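Local coordinates for protein BIFUNCTIONAL PROTEIN Proline utilization A (PutA) (Corynebacterium freiburgense, PDB 5UX5) that oxidises proline to glutamate in two steps, through an FAD-dependent proline dehydrogenase and an NAD-dependent aldehyde dehydrogenase joined in one chain, at residues V183-I188 / K292-L297; R218-R223 / P227-D232; I262-Y267 / Q276-F281. All blocks are in the same frame, centred on the assembly; numbering follows the deposited sequence.

Interaction 1 (V183-I188 / K292-L297). With FAD (flavin-adenine dinucleotide), chain E.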
# COMPACT_ATOMS: atom_id res chain seq x y z
N VAL A 183 12.87 -40.05 1.39
CA VAL A 183 11.91 -38.96 1.54
C VAL A 183 10.58 -39.39 0.93
O VAL A 183 10.50 -39.67 -0.27
CB VAL A 183 12.43 -37.66 0.89
CG1 VAL A 183 11.37 -36.57 0.86
CG2 VAL A 183 13.66 -37.16 1.61
N ASP A 184 9.52 -39.37 1.75
CA ASP A 184 8.18 -39.77 1.34
C ASP A 184 7.27 -38.61 1.00
O ASP A 184 6.23 -38.82 0.36
CB ASP A 184 7.44 -40.53 2.46
CG ASP A 184 8.21 -41.70 3.02
OD1 ASP A 184 8.91 -42.40 2.27
OD2 ASP A 184 8.07 -41.92 4.25
N TYR A 185 7.59 -37.41 1.45
CA TYR A 185 6.57 -36.36 1.52
C TYR A 185 7.27 -35.01 1.51
O TYR A 185 8.04 -34.71 2.43
CB TYR A 185 5.77 -36.56 2.79
CG TYR A 185 4.54 -35.72 3.00
CD1 TYR A 185 4.56 -34.33 2.83
CD2 TYR A 185 3.38 -36.31 3.47
CE1 TYR A 185 3.41 -33.56 3.07
CE2 TYR A 185 2.25 -35.55 3.74
CZ TYR A 185 2.27 -34.18 3.53
OH TYR A 185 1.13 -33.45 3.79
N VAL A 186 7.02 -34.21 0.48
CA VAL A 186 7.49 -32.84 0.45
C VAL A 186 6.28 -31.93 0.34
O VAL A 186 5.26 -32.29 -0.25
CB VAL A 186 8.48 -32.58 -0.71
CG1 VAL A 186 9.71 -33.46 -0.57
CG2 VAL A 186 7.81 -32.77 -2.07
N SER A 187 6.40 -30.74 0.89
CA SER A 187 5.33 -29.77 0.73
C SER A 187 5.96 -28.43 0.37
O SER A 187 7.07 -28.13 0.81
CB SER A 187 4.38 -29.69 1.98
OG SER A 187 5.05 -29.57 3.21
N ILE A 188 5.28 -27.69 -0.51
CA ILE A 188 5.78 -26.44 -1.08
C ILE A 188 4.59 -25.52 -1.35
O ILE A 188 3.44 -25.97 -1.46
CB ILE A 188 6.59 -26.74 -2.37
CG1 ILE A 188 7.36 -25.50 -2.85
CG2 ILE A 188 5.69 -27.34 -3.45
CD1 ILE A 188 8.20 -25.73 -4.07
N LYS A 292 -6.81 -40.91 -5.58
CA LYS A 292 -7.37 -40.07 -4.54
C LYS A 292 -6.62 -38.76 -4.41
O LYS A 292 -5.54 -38.58 -4.97
CB LYS A 292 -7.37 -40.79 -3.19
CG LYS A 292 -8.13 -42.08 -3.17
CD LYS A 292 -7.78 -42.85 -1.93
CE LYS A 292 -8.10 -44.31 -2.06
NZ LYS A 292 -7.79 -44.97 -0.77
N ILE A 293 -7.25 -37.80 -3.73
CA ILE A 293 -6.58 -36.60 -3.26
C ILE A 293 -6.50 -36.68 -1.74
O ILE A 293 -7.13 -37.54 -1.12
CB ILE A 293 -7.28 -35.32 -3.72
CG1 ILE A 293 -8.67 -35.22 -3.12
CG2 ILE A 293 -7.39 -35.29 -5.20
CD1 ILE A 293 -9.35 -33.89 -3.42
N LYS A 294 -5.71 -35.79 -1.15
CA LYS A 294 -5.63 -35.67 0.30
C LYS A 294 -5.69 -34.20 0.68
O LYS A 294 -5.00 -33.38 0.09
CB LYS A 294 -4.35 -36.26 0.88
CG LYS A 294 -4.24 -36.14 2.39
CD LYS A 294 -2.99 -36.81 2.94
CE LYS A 294 -2.85 -36.63 4.44
NZ LYS A 294 -1.49 -36.95 4.94
N ILE A 295 -6.53 -33.89 1.66
CA ILE A 295 -6.61 -32.54 2.20
C ILE A 295 -5.97 -32.54 3.57
O ILE A 295 -6.26 -33.40 4.41
CB ILE A 295 -8.08 -32.07 2.22
CG1 ILE A 295 -8.48 -31.87 0.75
CG2 ILE A 295 -8.24 -30.79 3.03
CD1 ILE A 295 -9.89 -31.72 0.47
N ARG A 296 -5.01 -31.65 3.76
CA ARG A 296 -4.47 -31.40 5.10
C ARG A 296 -5.31 -30.29 5.72
O ARG A 296 -5.34 -29.16 5.21
CB ARG A 296 -3.00 -31.00 5.05
CG ARG A 296 -2.41 -30.82 6.45
CD ARG A 296 -1.15 -29.99 6.50
NE ARG A 296 -0.06 -30.60 5.76
CZ ARG A 296 0.98 -29.92 5.31
NH1 ARG A 296 1.02 -28.62 5.52
NH2 ARG A 296 1.94 -30.53 4.62
N LEU A 297 -6.01 -30.61 6.80
CA LEU A 297 -6.80 -29.64 7.53
C LEU A 297 -5.93 -28.95 8.56
O LEU A 297 -5.41 -29.62 9.46
CB LEU A 297 -7.96 -30.33 8.23
CG LEU A 297 -9.20 -30.52 7.40
CD1 LEU A 297 -10.35 -30.76 8.36
CD2 LEU A 297 -9.40 -29.31 6.58
PA FAD E . -5.11 -24.32 18.81
O1A FAD E . -4.69 -23.50 20.08
O2A FAD E . -6.27 -25.19 18.87
O5B FAD E . -5.45 -23.56 17.58
C5B FAD E . -4.84 -22.31 17.33
C4B FAD E . -5.43 -21.73 16.06
O4B FAD E . -6.67 -21.13 16.30
C3B FAD E . -4.58 -20.67 15.45
O3B FAD E . -3.51 -21.11 14.69
C2B FAD E . -5.56 -19.90 14.64
O2B FAD E . -5.67 -20.41 13.36
C1B FAD E . -6.82 -20.01 15.45
N9A FAD E . -7.08 -18.82 16.25
C8A FAD E . -6.53 -18.51 17.48
N7A FAD E . -6.99 -17.31 17.89
C5A FAD E . -7.90 -16.79 16.98
C6A FAD E . -8.68 -15.62 16.91
N6A FAD E . -8.67 -14.58 17.93
N1A FAD E . -9.47 -15.43 15.84
C2A FAD E . -9.51 -16.36 14.83
N3A FAD E . -8.76 -17.50 14.87
C4A FAD E . -7.96 -17.75 15.91
N1 FAD E . -0.85 -23.38 8.86
C2 FAD E . -1.17 -22.82 7.57
O2 FAD E . -1.80 -21.60 7.52
N3 FAD E . -0.77 -23.49 6.40
C4 FAD E . -0.11 -24.71 6.45
O4 FAD E . 0.26 -25.36 5.28
C4X FAD E . 0.09 -25.39 7.77
N5 FAD E . 0.59 -26.68 7.88
C5X FAD E . 0.71 -27.30 9.14
C6 FAD E . 1.21 -28.61 9.26
C7 FAD E . 1.33 -29.18 10.52
C7M FAD E . 1.87 -30.57 10.68
C8 FAD E . 0.94 -28.51 11.64
C8M FAD E . 1.06 -29.13 12.99
C9 FAD E . 0.44 -27.22 11.53
C9A FAD E . 0.32 -26.62 10.29
N10 FAD E . -0.21 -25.30 10.21
C10 FAD E . -0.33 -24.67 8.96
C1' FAD E . -0.56 -24.58 11.45
C2' FAD E . -2.02 -24.59 11.85
O2' FAD E . -2.73 -23.84 10.93
C3' FAD E . -2.10 -24.01 13.28
O3' FAD E . -1.67 -22.71 13.24
C4' FAD E . -1.30 -24.72 14.39
O4' FAD E . -1.07 -26.06 14.13
C5' FAD E . -1.89 -24.50 15.80
O5' FAD E . -3.29 -24.70 15.94
P FAD E . -3.97 -25.89 16.80
O1P FAD E . -5.09 -26.75 16.10
O2P FAD E . -2.65 -26.60 17.29
O3P FAD E . -4.17 -25.35 18.31
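R296 reaches across the inside of the proline dehydrogenase barrel and meets Y185 and S187 of strand 185-188. The two strands are not neighbours. Their axes pass 12.2 Å apart, and side chains alone bridge the gap.

R296 can be followed outward from CB. CB already points into the barrel, and with CG anti to the backbone N (chi1 -176°) the chain carries on inward. CD comes up to the flavin and lies 3.9 Å from FAD C6. There the chain bends at chi3, and the guanidinium turns toward Y185. NE forms a salt bridge with E376. NH1 makes a weak hydrogen bond to FAD N5 at 3.1 Å, with an N-H...N angle of 124°. NH2 donates to Y185 OH at 3.1 Å, and this bond is fairly straight (161°). The hydroxyl lies close to the guanidinium plane. S187 OG is also in that plane, but on another side of R296 NH2 and 3.5 Å from it; its hydrogen bond is to N153. Y185 and E376 thus fix the rotation of the guanidinium, and the weak flavin bond adds to their hold.

Y185 OH is also hydrogen-bonded to E376. K294 runs in extended from the second strand, and its NZ stands 4.2 Å from Y185 CE2, at the ring edge. Its charge is met by E376 and D374.

The contact lies inside the parallel beta/alpha barrel, with R296 lining the FAD pocket. Strand 228-232 is the next strand beside 185-189, and its N230 touches both Y185 and R296. Strand 345-350 flanks 293-298 and places A350 against R296. On the outer side, I293 and I295 pack on helix 271-287, while V186 packs on helix 164-178.

Interaction 2 (R218-R223 / P227-D232). With FAD (flavin-adenine dinucleotide), chain E.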
# COMPACT_ATOMS: atom_id res chain seq x y z
N ARG A 218 6.54 -35.14 -11.91
CA ARG A 218 7.10 -36.27 -12.63
C ARG A 218 8.05 -37.05 -11.75
O ARG A 218 8.14 -38.28 -11.85
CB ARG A 218 7.82 -35.78 -13.87
CG ARG A 218 6.89 -35.42 -14.95
CD ARG A 218 7.60 -34.81 -16.07
NE ARG A 218 6.62 -34.14 -16.89
CZ ARG A 218 6.90 -33.08 -17.62
NH1 ARG A 218 8.15 -32.61 -17.60
NH2 ARG A 218 5.96 -32.48 -18.35
N LEU A 219 8.84 -36.33 -10.93
CA LEU A 219 9.77 -37.01 -10.04
C LEU A 219 9.05 -37.92 -9.06
O LEU A 219 9.59 -38.98 -8.71
CB LEU A 219 10.62 -36.01 -9.26
CG LEU A 219 11.69 -35.23 -10.02
CD1 LEU A 219 12.48 -34.49 -8.97
CD2 LEU A 219 12.61 -36.11 -10.84
N ALA A 220 7.82 -37.57 -8.68
CA ALA A 220 7.02 -38.44 -7.82
C ALA A 220 6.41 -39.61 -8.58
O ALA A 220 6.02 -40.59 -7.95
CB ALA A 220 5.90 -37.63 -7.16
N LEU A 221 6.31 -39.52 -9.91
CA LEU A 221 5.87 -40.65 -10.73
C LEU A 221 6.99 -41.63 -11.04
O LEU A 221 6.70 -42.77 -11.42
CB LEU A 221 5.27 -40.17 -12.05
CG LEU A 221 4.01 -39.32 -12.14
CD1 LEU A 221 3.76 -38.91 -13.59
CD2 LEU A 221 2.81 -40.06 -11.58
N GLN A 222 8.26 -41.20 -10.97
CA GLN A 222 9.37 -42.09 -11.31
C GLN A 222 9.72 -43.05 -10.18
O GLN A 222 10.51 -43.97 -10.39
CB GLN A 222 10.58 -41.25 -11.75
CG GLN A 222 11.98 -41.61 -11.20
CD GLN A 222 13.00 -40.47 -11.41
OE1 GLN A 222 13.01 -39.80 -12.46
NE2 GLN A 222 13.84 -40.23 -10.40
N ARG A 223 9.13 -42.88 -8.99
CA ARG A 223 9.35 -43.81 -7.90
C ARG A 223 8.06 -44.55 -7.56
O ARG A 223 6.97 -43.98 -7.63
CB ARG A 223 9.86 -43.11 -6.64
CG ARG A 223 11.22 -42.50 -6.80
CD ARG A 223 11.49 -41.50 -5.73
NE ARG A 223 11.22 -42.01 -4.38
CZ ARG A 223 11.17 -41.22 -3.32
NH1 ARG A 223 11.37 -39.92 -3.46
NH2 ARG A 223 10.93 -41.70 -2.11
N PRO A 227 6.10 -40.97 -4.06
CA PRO A 227 6.11 -40.04 -2.92
C PRO A 227 5.05 -38.97 -3.09
O PRO A 227 4.47 -38.78 -4.17
CB PRO A 227 7.53 -39.47 -2.96
CG PRO A 227 8.00 -39.68 -4.40
CD PRO A 227 7.29 -40.87 -4.91
N PHE A 228 4.82 -38.22 -2.01
CA PHE A 228 3.68 -37.32 -1.83
C PHE A 228 4.10 -35.85 -1.89
O PHE A 228 5.02 -35.43 -1.16
CB PHE A 228 3.01 -37.61 -0.49
CG PHE A 228 1.70 -36.94 -0.29
CD1 PHE A 228 0.52 -37.54 -0.71
CD2 PHE A 228 1.63 -35.72 0.38
CE1 PHE A 228 -0.69 -36.92 -0.51
CE2 PHE A 228 0.42 -35.08 0.58
CZ PHE A 228 -0.74 -35.69 0.15
N ILE A 229 3.40 -35.07 -2.71
CA ILE A 229 3.61 -33.63 -2.85
C ILE A 229 2.38 -32.91 -2.30
O ILE A 229 1.25 -33.18 -2.72
CB ILE A 229 3.85 -33.23 -4.31
CG1 ILE A 229 5.16 -33.84 -4.83
CG2 ILE A 229 3.83 -31.71 -4.48
CD1 ILE A 229 5.24 -33.88 -6.31
N ASN A 230 2.61 -32.00 -1.36
CA ASN A 230 1.54 -31.20 -0.79
C ASN A 230 1.73 -29.73 -1.15
O ASN A 230 2.85 -29.20 -1.10
CB ASN A 230 1.46 -31.35 0.73
CG ASN A 230 0.27 -30.63 1.28
OD1 ASN A 230 -0.84 -31.16 1.33
ND2 ASN A 230 0.48 -29.39 1.66
N LEU A 231 0.64 -29.10 -1.57
CA LEU A 231 0.64 -27.68 -1.86
C LEU A 231 0.18 -26.96 -0.60
O LEU A 231 -0.97 -27.12 -0.16
CB LEU A 231 -0.26 -27.36 -3.06
CG LEU A 231 0.16 -27.80 -4.46
CD1 LEU A 231 -0.87 -27.45 -5.50
CD2 LEU A 231 1.48 -27.17 -4.84
N ASP A 232 1.07 -26.17 -0.01
CA ASP A 232 0.74 -25.42 1.19
C ASP A 232 0.01 -24.12 0.83
O ASP A 232 0.02 -23.67 -0.33
CB ASP A 232 1.99 -25.07 2.00
CG ASP A 232 2.66 -26.28 2.62
OD1 ASP A 232 2.01 -27.34 2.71
OD2 ASP A 232 3.84 -26.17 3.02
PA FAD E . -5.11 -24.32 18.81
O1A FAD E . -4.69 -23.50 20.08
O2A FAD E . -6.27 -25.19 18.87
O5B FAD E . -5.45 -23.56 17.58
C5B FAD E . -4.84 -22.31 17.33
C4B FAD E . -5.43 -21.73 16.06
O4B FAD E . -6.67 -21.13 16.30
C3B FAD E . -4.58 -20.67 15.45
O3B FAD E . -3.51 -21.11 14.69
C2B FAD E . -5.56 -19.90 14.64
O2B FAD E . -5.67 -20.41 13.36
C1B FAD E . -6.82 -20.01 15.45
N9A FAD E . -7.08 -18.82 16.25
C8A FAD E . -6.53 -18.51 17.48
N7A FAD E . -6.99 -17.31 17.89
C5A FAD E . -7.90 -16.79 16.98
C6A FAD E . -8.68 -15.62 16.91
N6A FAD E . -8.67 -14.58 17.93
N1A FAD E . -9.47 -15.43 15.84
C2A FAD E . -9.51 -16.36 14.83
N3A FAD E . -8.76 -17.50 14.87
C4A FAD E . -7.96 -17.75 15.91
N1 FAD E . -0.85 -23.38 8.86
C2 FAD E . -1.17 -22.82 7.57
O2 FAD E . -1.80 -21.60 7.52
N3 FAD E . -0.77 -23.49 6.40
C4 FAD E . -0.11 -24.71 6.45
O4 FAD E . 0.26 -25.36 5.28
C4X FAD E . 0.09 -25.39 7.77
N5 FAD E . 0.59 -26.68 7.88
C5X FAD E . 0.71 -27.30 9.14
C6 FAD E . 1.21 -28.61 9.26
C7 FAD E . 1.33 -29.18 10.52
C7M FAD E . 1.87 -30.57 10.68
C8 FAD E . 0.94 -28.51 11.64
C8M FAD E . 1.06 -29.13 12.99
C9 FAD E . 0.44 -27.22 11.53
C9A FAD E . 0.32 -26.62 10.29
N10 FAD E . -0.21 -25.30 10.21
C10 FAD E . -0.33 -24.67 8.96
C1' FAD E . -0.56 -24.58 11.45
C2' FAD E . -2.02 -24.59 11.85
O2' FAD E . -2.73 -23.84 10.93
C3' FAD E . -2.10 -24.01 13.28
O3' FAD E . -1.67 -22.71 13.24
C4' FAD E . -1.30 -24.72 14.39
O4' FAD E . -1.07 -26.06 14.13
C5' FAD E . -1.89 -24.50 15.80
O5' FAD E . -3.29 -24.70 15.94
P FAD E . -3.97 -25.89 16.80
O1P FAD E . -5.09 -26.75 16.10
O2P FAD E . -2.65 -26.60 17.29
O3P FAD E . -4.17 -25.35 18.31
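A220 and R223 close around P227 where helix 202-221 gives way to strand 228-232. This is an alpha-to-beta connection of the proline dehydrogenase barrel, with three residues between the segments.

A220 is the first residue to touch. Its methyl points at the start of the strand, with CB 4.0 Å from P227 CG. The same CB lies 3.9 Å from I229 CD1, so this small side chain fits between the proline ring and the isoleucine tip. The A220 carbonyl O meets the CD end of the ring, 3.3 Å from P227 CD.

R223 follows beyond the helical turns. Its chain bends at chi3 (50°) and brings the guanidinium to P227. P227 CG lies over one face of the group, offset toward the rim. R223 NH1 is 3.5 Å from P227 CG, and CZ is 3.7 Å from the same carbon. The polar edge of the guanidinium is used by backbone carbonyls. NH1 bonds to L178 O and NH2 to V183 O. These two bonds keep the guanidinium over the proline and tie the turn to the chain leading into strand 185-189.

From P227 the strand runs along the barrel wall to its C-terminal end, where the flavin lies. I229 faces the helix and also packs on L216 and Y217. At the far end, N230 ND2 makes a weak hydrogen bond to D232 OD1 at 2.8 Å. That carboxylate oxygen, D232 OD1, lies 3.7 Å from FAD O4.

Interaction 3 (I262-Y267 / Q276-F281). With FAD (flavin-adenine dinucleotide), chain E.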
# COMPACT_ATOMS: atom_id res chain seq x y z
N ILE A 262 -3.34 -31.06 -0.72
CA ILE A 262 -3.51 -29.62 -0.65
C ILE A 262 -4.04 -29.29 0.73
O ILE A 262 -4.75 -30.10 1.34
CB ILE A 262 -4.47 -29.10 -1.76
CG1 ILE A 262 -4.62 -27.58 -1.69
CG2 ILE A 262 -5.83 -29.73 -1.63
CD1 ILE A 262 -5.46 -27.04 -2.81
N VAL A 263 -3.71 -28.08 1.22
CA VAL A 263 -4.08 -27.60 2.55
C VAL A 263 -5.35 -26.76 2.47
O VAL A 263 -5.51 -25.96 1.54
CB VAL A 263 -2.94 -26.77 3.18
CG1 VAL A 263 -3.41 -26.05 4.39
CG2 VAL A 263 -1.78 -27.65 3.56
N LEU A 264 -6.25 -26.94 3.42
CA LEU A 264 -7.31 -25.96 3.67
C LEU A 264 -7.16 -25.40 5.08
O LEU A 264 -6.93 -26.16 6.03
CB LEU A 264 -8.71 -26.54 3.47
CG LEU A 264 -9.04 -26.83 2.01
CD1 LEU A 264 -10.49 -27.35 1.82
CD2 LEU A 264 -8.76 -25.60 1.17
N GLN A 265 -7.26 -24.08 5.20
CA GLN A 265 -7.20 -23.42 6.50
C GLN A 265 -8.63 -23.25 7.01
O GLN A 265 -9.42 -22.48 6.45
CB GLN A 265 -6.51 -22.07 6.40
CG GLN A 265 -5.39 -22.04 5.41
CD GLN A 265 -4.78 -20.66 5.23
OE1 GLN A 265 -5.23 -19.89 4.38
NE2 GLN A 265 -3.70 -20.40 5.94
N ALA A 266 -8.96 -23.96 8.11
CA ALA A 266 -10.30 -23.90 8.67
C ALA A 266 -10.68 -22.52 9.22
O ALA A 266 -11.88 -22.27 9.37
CB ALA A 266 -10.46 -24.90 9.81
N TYR A 267 -9.73 -21.62 9.48
CA TYR A 267 -10.19 -20.31 9.95
C TYR A 267 -10.77 -19.46 8.83
O TYR A 267 -11.31 -18.38 9.09
CB TYR A 267 -9.08 -19.56 10.72
CG TYR A 267 -7.87 -19.01 9.96
CD1 TYR A 267 -7.81 -19.02 8.57
CD2 TYR A 267 -6.78 -18.49 10.66
CE1 TYR A 267 -6.72 -18.51 7.89
CE2 TYR A 267 -5.67 -17.98 9.98
CZ TYR A 267 -5.64 -18.00 8.60
OH TYR A 267 -4.55 -17.49 7.92
N GLN A 276 -16.11 -28.68 -0.09
CA GLN A 276 -17.18 -29.33 -0.85
C GLN A 276 -16.81 -29.42 -2.32
O GLN A 276 -17.04 -30.46 -2.97
CB GLN A 276 -18.49 -28.59 -0.66
CG GLN A 276 -19.04 -28.70 0.73
CD GLN A 276 -20.36 -27.98 0.90
OE1 GLN A 276 -21.42 -28.59 0.91
NE2 GLN A 276 -20.30 -26.66 1.01
N GLN A 277 -16.23 -28.36 -2.87
CA GLN A 277 -15.87 -28.42 -4.28
C GLN A 277 -14.76 -29.43 -4.51
O GLN A 277 -14.79 -30.18 -5.49
CB GLN A 277 -15.47 -27.04 -4.76
CG GLN A 277 -15.37 -26.90 -6.26
CD GLN A 277 -14.06 -27.49 -6.76
OE1 GLN A 277 -13.10 -27.60 -5.99
NE2 GLN A 277 -13.99 -27.85 -8.04
N LEU A 278 -13.78 -29.48 -3.61
CA LEU A 278 -12.72 -30.47 -3.74
C LEU A 278 -13.24 -31.89 -3.55
O LEU A 278 -12.78 -32.81 -4.24
CB LEU A 278 -11.59 -30.17 -2.75
CG LEU A 278 -10.62 -29.08 -3.18
CD1 LEU A 278 -10.07 -28.32 -2.00
CD2 LEU A 278 -9.49 -29.73 -3.91
N ALA A 279 -14.25 -32.09 -2.69
CA ALA A 279 -14.80 -33.43 -2.51
C ALA A 279 -15.52 -33.88 -3.77
O ALA A 279 -15.41 -35.04 -4.17
CB ALA A 279 -15.74 -33.47 -1.31
N ASP A 280 -16.25 -32.96 -4.42
CA ASP A 280 -16.86 -33.32 -5.69
C ASP A 280 -15.78 -33.59 -6.73
O ASP A 280 -15.86 -34.60 -7.45
CB ASP A 280 -17.83 -32.23 -6.20
CG ASP A 280 -19.03 -32.01 -5.25
OD1 ASP A 280 -19.41 -32.92 -4.46
OD2 ASP A 280 -19.64 -30.91 -5.35
N PHE A 281 -14.73 -32.75 -6.76
CA PHE A 281 -13.63 -32.94 -7.70
C PHE A 281 -13.03 -34.34 -7.57
O PHE A 281 -12.73 -35.00 -8.58
CB PHE A 281 -12.54 -31.88 -7.46
CG PHE A 281 -11.30 -32.14 -8.23
CD1 PHE A 281 -11.24 -31.86 -9.58
CD2 PHE A 281 -10.21 -32.74 -7.63
CE1 PHE A 281 -10.12 -32.15 -10.33
CE2 PHE A 281 -9.08 -33.02 -8.36
CZ PHE A 281 -9.03 -32.73 -9.72
PA FAD E . -5.11 -24.32 18.81
O1A FAD E . -4.69 -23.50 20.08
O2A FAD E . -6.27 -25.19 18.87
O5B FAD E . -5.45 -23.56 17.58
C5B FAD E . -4.84 -22.31 17.33
C4B FAD E . -5.43 -21.73 16.06
O4B FAD E . -6.67 -21.13 16.30
C3B FAD E . -4.58 -20.67 15.45
O3B FAD E . -3.51 -21.11 14.69
C2B FAD E . -5.56 -19.90 14.64
O2B FAD E . -5.67 -20.41 13.36
C1B FAD E . -6.82 -20.01 15.45
N9A FAD E . -7.08 -18.82 16.25
C8A FAD E . -6.53 -18.51 17.48
N7A FAD E . -6.99 -17.31 17.89
C5A FAD E . -7.90 -16.79 16.98
C6A FAD E . -8.68 -15.62 16.91
N6A FAD E . -8.67 -14.58 17.93
N1A FAD E . -9.47 -15.43 15.84
C2A FAD E . -9.51 -16.36 14.83
N3A FAD E . -8.76 -17.50 14.87
C4A FAD E . -7.96 -17.75 15.91
N1 FAD E . -0.85 -23.38 8.86
C2 FAD E . -1.17 -22.82 7.57
O2 FAD E . -1.80 -21.60 7.52
N3 FAD E . -0.77 -23.49 6.40
C4 FAD E . -0.11 -24.71 6.45
O4 FAD E . 0.26 -25.36 5.28
C4X FAD E . 0.09 -25.39 7.77
N5 FAD E . 0.59 -26.68 7.88
C5X FAD E . 0.71 -27.30 9.14
C6 FAD E . 1.21 -28.61 9.26
C7 FAD E . 1.33 -29.18 10.52
C7M FAD E . 1.87 -30.57 10.68
C8 FAD E . 0.94 -28.51 11.64
C8M FAD E . 1.06 -29.13 12.99
C9 FAD E . 0.44 -27.22 11.53
C9A FAD E . 0.32 -26.62 10.29
N10 FAD E . -0.21 -25.30 10.21
C10 FAD E . -0.33 -24.67 8.96
C1' FAD E . -0.56 -24.58 11.45
C2' FAD E . -2.02 -24.59 11.85
O2' FAD E . -2.73 -23.84 10.93
C3' FAD E . -2.10 -24.01 13.28
O3' FAD E . -1.67 -22.71 13.24
C4' FAD E . -1.30 -24.72 14.39
O4' FAD E . -1.07 -26.06 14.13
C5' FAD E . -1.89 -24.50 15.80
O5' FAD E . -3.29 -24.70 15.94
P FAD E . -3.97 -25.89 16.80
O1P FAD E . -5.09 -26.75 16.10
O2P FAD E . -2.65 -26.60 17.29
O3P FAD E . -4.17 -25.35 18.31
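L278 reaches from helix 271-287 to the back of strand 262-265 and meets I262 and L264. L264 and L278 approach tip to tip, with L264 CD1 4.0 Å from L278 CD1. This is the closer part of the contact. The second branch of L278 serves I262, at 4.3 Å between L278 CD2 and I262 CG2. One leucine thus spreads its two methyls over two residues of the strand. Both strand residues point toward the helix, and all three side chains are buried. The contact is wholly apolar.

The packing thins away from L278. Q277 and D280 are exposed on the outer side of the helix. Q277 NE2 is hydrogen-bonded to E247 of helix 239-251, a polar link beside the apolar core.

The inner side of the strand has a different task. V263 faces the flavin and lies 3.5 Å from FAD O4 through its CG2. Q265 follows on the same side. Its CG lies beside the backbone N, turned well off a staggered position (chi1 -35°), and the chain runs extended to the amide. NE2 donates to FAD O2 at 2.7 Å, with an N-H...O angle of 142°. The same nitrogen is hydrogen-bonded to E234 O, so two acceptors hold the amide. Beyond the strand, Y267 CD2 lies 3.5 Å from the ribose oxygen FAD O2B.

The strand therefore has the apolar helix layer behind it and the cofactor in front. It belongs to the beta-alpha-beta unit of strand 260-265, helix 271-287 and strand 293-298. L278 also touches I295 of that last strand. Helix 239-251 closes the neighbouring side, with F246 against I262 and E247 against L278.

In the fold
All three contacts belong to the proline dehydrogenase barrel, and their strands run 185-189, 228-232, 260-265 and 293-298 in sheet order. Interactions 1 and 2 have centres about 9 Å apart. They are joined by I188 O and D232 N, 2.8 Å apart and a probable hydrogen bond. Interaction 3 lies about 13 Å from interaction 1, centre to centre, and I262 O meets R296 N at 2.9 Å. Interactions 2 and 3, about 19 Å apart between centres, meet through L231 O and V263 N at 3.2 Å. Interaction 1 works inside the barrel, and the other two pack helices outside it. All three converge on the flavin: R296 at N5, D232 near O4 and Q265 at O2.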